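Local coordinates for protein putative O-acetylhomoserine (Thiol)-lyase (Campylobacter jejuni, PDB 4OC9) that probably uses pyridoxal 5'-phosphate to convert O-acetylhomoserine and a sulfur nucleophile into homocysteine or methionine, as a trans-sulfuration family enzyme, at residues D[362-367]-D[373-378]. Sequence-based numbering, arbitrary orientation.
Sequences LFLLAA and KSLIIH
Ser374 lays its CB over one face of the Phe363 ring in a CH-pi contact, 3.8 Å from the ring centroid and displaced toward the CD2–CE2 rim. In Phe363, chi1 of -75° puts CG anti to the carbonyl carbon and carries the ring over to Ser374, and chi2 of 82° turns its face to Ser374 CB, while the ring edge meets the backbone O of Leu375 in plane, 3.7 Å from CD2. Ser374 OG turns to Glu409 and the backbone N of Gly407, so its polar end is satisfied beyond the ring. Next to this contact, two short parallel strands are joined by alternating backbone bonds: Leu364 N to Ser374 O (2.9 Å, nearly straight at 172°), Ile376 N to Leu364 O, and Ala366 N to Ile376 O. Leu364 and Leu375 share one face of this pairing, where Leu375 CD2 meets Leu364 CB at 3.9 Å. Leu365 and Ile376 point to the other face; Ile376 CG2 lies near Leu365 CA and also packs against Phe363 CB at 3.9 Å. Farther along, Ile377 CD1 reaches Ala367 CB at 3.7 Å.

Strand 364-365 edges the C-terminal domain sheet of this fold-type I PLP enzyme, with 375-377 between it and antiparallel strand 401-405. Helix 411-422 packs on Phe363, helix 350-359 covers Ile376, and Asn34 of a second subunit hydrogen-bonds to Leu365 O.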
ATOM      1  N   LEU D 362      22.132  16.960   8.564  1.00 18.12           N
ATOM      2  CA  LEU D 362      21.747  15.541   8.629  1.00 16.24           C
ATOM      3  C   LEU D 362      20.650  15.363   9.662  1.00 16.27           C
ATOM      4  O   LEU D 362      19.737  14.574   9.450  1.00 19.59           O
ATOM      5  CB  LEU D 362      22.917  14.610   8.925  1.00 15.58           C
ATOM      6  CG  LEU D 362      23.981  14.550   7.843  1.00 16.07           C
ATOM      7  CD1 LEU D 362      25.073  13.595   8.295  1.00 15.26           C
ATOM      8  CD2 LEU D 362      23.371  14.097   6.514  1.00 15.12           C
ATOM      9  N   PHE D 363      20.784  16.017  10.805  1.00 14.68           N
ATOM     10  CA  PHE D 363      19.749  15.961  11.799  1.00 13.07           C
ATOM     11  C   PHE D 363      18.657  16.832  11.190  1.00 12.96           C
ATOM     12  O   PHE D 363      18.870  18.007  10.885  1.00 12.52           O
ATOM     13  CB  PHE D 363      20.208  16.469  13.139  1.00 13.02           C
ATOM     14  CG  PHE D 363      21.095  15.508  13.871  1.00 13.35           C
ATOM     15  CD1 PHE D 363      22.453  15.422  13.604  1.00 12.98           C
ATOM     16  CD2 PHE D 363      20.572  14.718  14.874  1.00 12.48           C
ATOM     17  CE1 PHE D 363      23.261  14.559  14.325  1.00 12.10           C
ATOM     18  CE2 PHE D 363      21.378  13.839  15.557  1.00 11.93           C
ATOM     19  CZ  PHE D 363      22.724  13.749  15.264  1.00 11.00           C
ATOM     20  N   LEU D 364      17.499  16.225  10.955  1.00 11.97           N
ATOM     21  CA  LEU D 364      16.392  16.923  10.365  1.00 12.19           C
ATOM     22  C   LEU D 364      15.494  17.521  11.425  1.00 13.29           C
ATOM     23  O   LEU D 364      15.032  16.830  12.336  1.00 13.72           O
ATOM     24  CB  LEU D 364      15.577  15.951   9.509  1.00 11.92           C
ATOM     25  CG  LEU D 364      16.344  15.229   8.415  1.00 11.14           C
ATOM     26  CD1 LEU D 364      15.470  14.244   7.697  1.00 11.32           C
ATOM     27  CD2 LEU D 364      16.931  16.212   7.426  1.00 11.60           C
ATOM     28  N   LEU D 365      15.242  18.821  11.302  1.00 14.16           N
ATOM     29  CA  LEU D 365      14.389  19.527  12.229  1.00 14.51           C
ATOM     30  C   LEU D 365      12.982  18.991  11.985  1.00 15.05           C
ATOM     31  O   LEU D 365      12.359  19.297  10.973  1.00 13.11           O
ATOM     32  CB  LEU D 365      14.424  21.027  11.975  1.00 15.15           C
ATOM     33  CG  LEU D 365      13.512  21.845  12.887  1.00 15.09           C
ATOM     34  CD1 LEU D 365      13.874  21.611  14.346  1.00 14.97           C
ATOM     35  CD2 LEU D 365      13.647  23.312  12.550  1.00 15.68           C
ATOM     36  N   ALA D 366      12.501  18.205  12.940  1.00 15.81           N
ATOM     37  CA  ALA D 366      11.208  17.593  12.862  1.00 15.50           C
ATOM     38  C   ALA D 366      10.740  17.080  14.221  1.00 18.63           C
ATOM     39  O   ALA D 366      11.506  17.009  15.186  1.00 17.01           O
ATOM     40  CB  ALA D 366      11.293  16.447  11.908  1.00 17.26           C
ATOM     41  N   ALA D 367       9.474  16.698  14.274  1.00 21.45           N
ATOM     42  CA  ALA D 367       8.894  16.225  15.498  1.00 25.05           C
ATOM     43  C   ALA D 367       8.482  14.785  15.409  1.00 23.19           C
ATOM     44  O   ALA D 367       7.319  14.466  15.167  1.00 27.58           O
ATOM     45  CB  ALA D 367       7.677  17.082  15.887  1.00 25.83           C
ATOM     46  N   LYS D 373      16.456   8.205   9.973  1.00 14.27           N
ATOM     47  CA  LYS D 373      17.145   9.469   9.723  1.00 13.55           C
ATOM     48  C   LYS D 373      17.178  10.198  11.037  1.00 12.57           C
ATOM     49  O   LYS D 373      16.186  10.223  11.765  1.00 11.32           O
ATOM     50  CB  LYS D 373      16.497  10.372   8.681  1.00 15.14           C
ATOM     51  CG  LYS D 373      16.613   9.955   7.222  1.00 15.95           C
ATOM     52  CD  LYS D 373      15.822   8.725   6.847  1.00 17.68           C
ATOM     53  CE  LYS D 373      14.326   8.998   6.839  1.00 16.95           C
ATOM     54  NZ  LYS D 373      13.569   7.749   6.533  1.00 17.12           N
ATOM     55  N   SER D 374      18.326  10.786  11.353  1.00 11.64           N
ATOM     56  CA  SER D 374      18.477  11.514  12.600  1.00 12.64           C
ATOM     57  C   SER D 374      17.590  12.750  12.633  1.00 12.10           C
ATOM     58  O   SER D 374      17.479  13.437  11.638  1.00 13.68           O
ATOM     59  CB  SER D 374      19.930  11.885  12.872  1.00 12.05           C
ATOM     60  OG  SER D 374      20.689  10.708  13.042  1.00 13.63           O
ATOM     61  N   LEU D 375      17.009  13.021  13.789  1.00 11.63           N
ATOM     62  CA  LEU D 375      16.123  14.162  13.951  1.00 13.30           C
ATOM     63  C   LEU D 375      16.476  15.065  15.132  1.00 13.22           C
ATOM     64  O   LEU D 375      17.114  14.650  16.117  1.00 13.31           O
ATOM     65  CB  LEU D 375      14.705  13.667  14.205  1.00 13.77           C
ATOM     66  CG  LEU D 375      14.170  12.612  13.243  1.00 13.56           C
ATOM     67  CD1 LEU D 375      12.782  12.197  13.665  1.00 13.71           C
ATOM     68  CD2 LEU D 375      14.175  13.094  11.804  1.00 13.53           C
ATOM     69  N   ILE D 376      16.039  16.314  15.031  1.00 14.35           N
ATOM     70  CA  ILE D 376      16.315  17.304  16.073  1.00 15.48           C
ATOM     71  C   ILE D 376      15.137  18.201  16.326  1.00 15.70           C
ATOM     72  O   ILE D 376      14.379  18.480  15.424  1.00 18.75           O
ATOM     73  CB  ILE D 376      17.560  18.142  15.699  1.00 16.73           C
ATOM     74  CG1 ILE D 376      17.880  19.165  16.799  1.00 17.82           C
ATOM     75  CG2 ILE D 376      17.375  18.854  14.373  1.00 15.56           C
ATOM     76  CD1 ILE D 376      19.221  19.874  16.657  1.00 16.73           C
ATOM     77  N   ILE D 377      15.002  18.635  17.563  1.00 18.03           N
ATOM     78  CA  ILE D 377      13.943  19.526  17.985  1.00 19.44           C
ATOM     79  C   ILE D 377      14.247  20.241  19.308  1.00 18.80           C
ATOM     80  O   ILE D 377      15.082  19.800  20.073  1.00 16.29           O
ATOM     81  CB  ILE D 377      12.649  18.767  18.193  1.00 20.78           C
ATOM     82  CG1 ILE D 377      11.507  19.815  18.001  1.00 21.19           C
ATOM     83  CG2 ILE D 377      12.769  17.932  19.513  1.00 21.56           C
ATOM     84  CD1 ILE D 377      10.284  19.184  17.425  1.00 24.71           C
ATOM     85  N   HIS D 378      13.572  21.372  19.528  1.00 23.37           N
ATOM     86  CA  HIS D 378      13.681  22.207  20.747  1.00 29.23           C
ATOM     87  C   HIS D 378      12.346  22.090  21.509  1.00 32.52           C
ATOM     88  O   HIS D 378      11.427  22.867  21.250  1.00 38.07           O
ATOM     89  CB  HIS D 378      13.878  23.663  20.355  1.00 32.74           C
ATOM     90  CG  HIS D 378      14.011  24.583  21.523  1.00 32.91           C
ATOM     91  ND1 HIS D 378      12.927  25.044  22.237  1.00 30.01           N
ATOM     92  CD2 HIS D 378      15.107  25.164  22.074  1.00 34.93           C
ATOM     93  CE1 HIS D 378      13.348  25.855  23.192  1.00 33.48           C
ATOM     94  NE2 HIS D 378      14.669  25.940  23.120  1.00 36.23           N
TER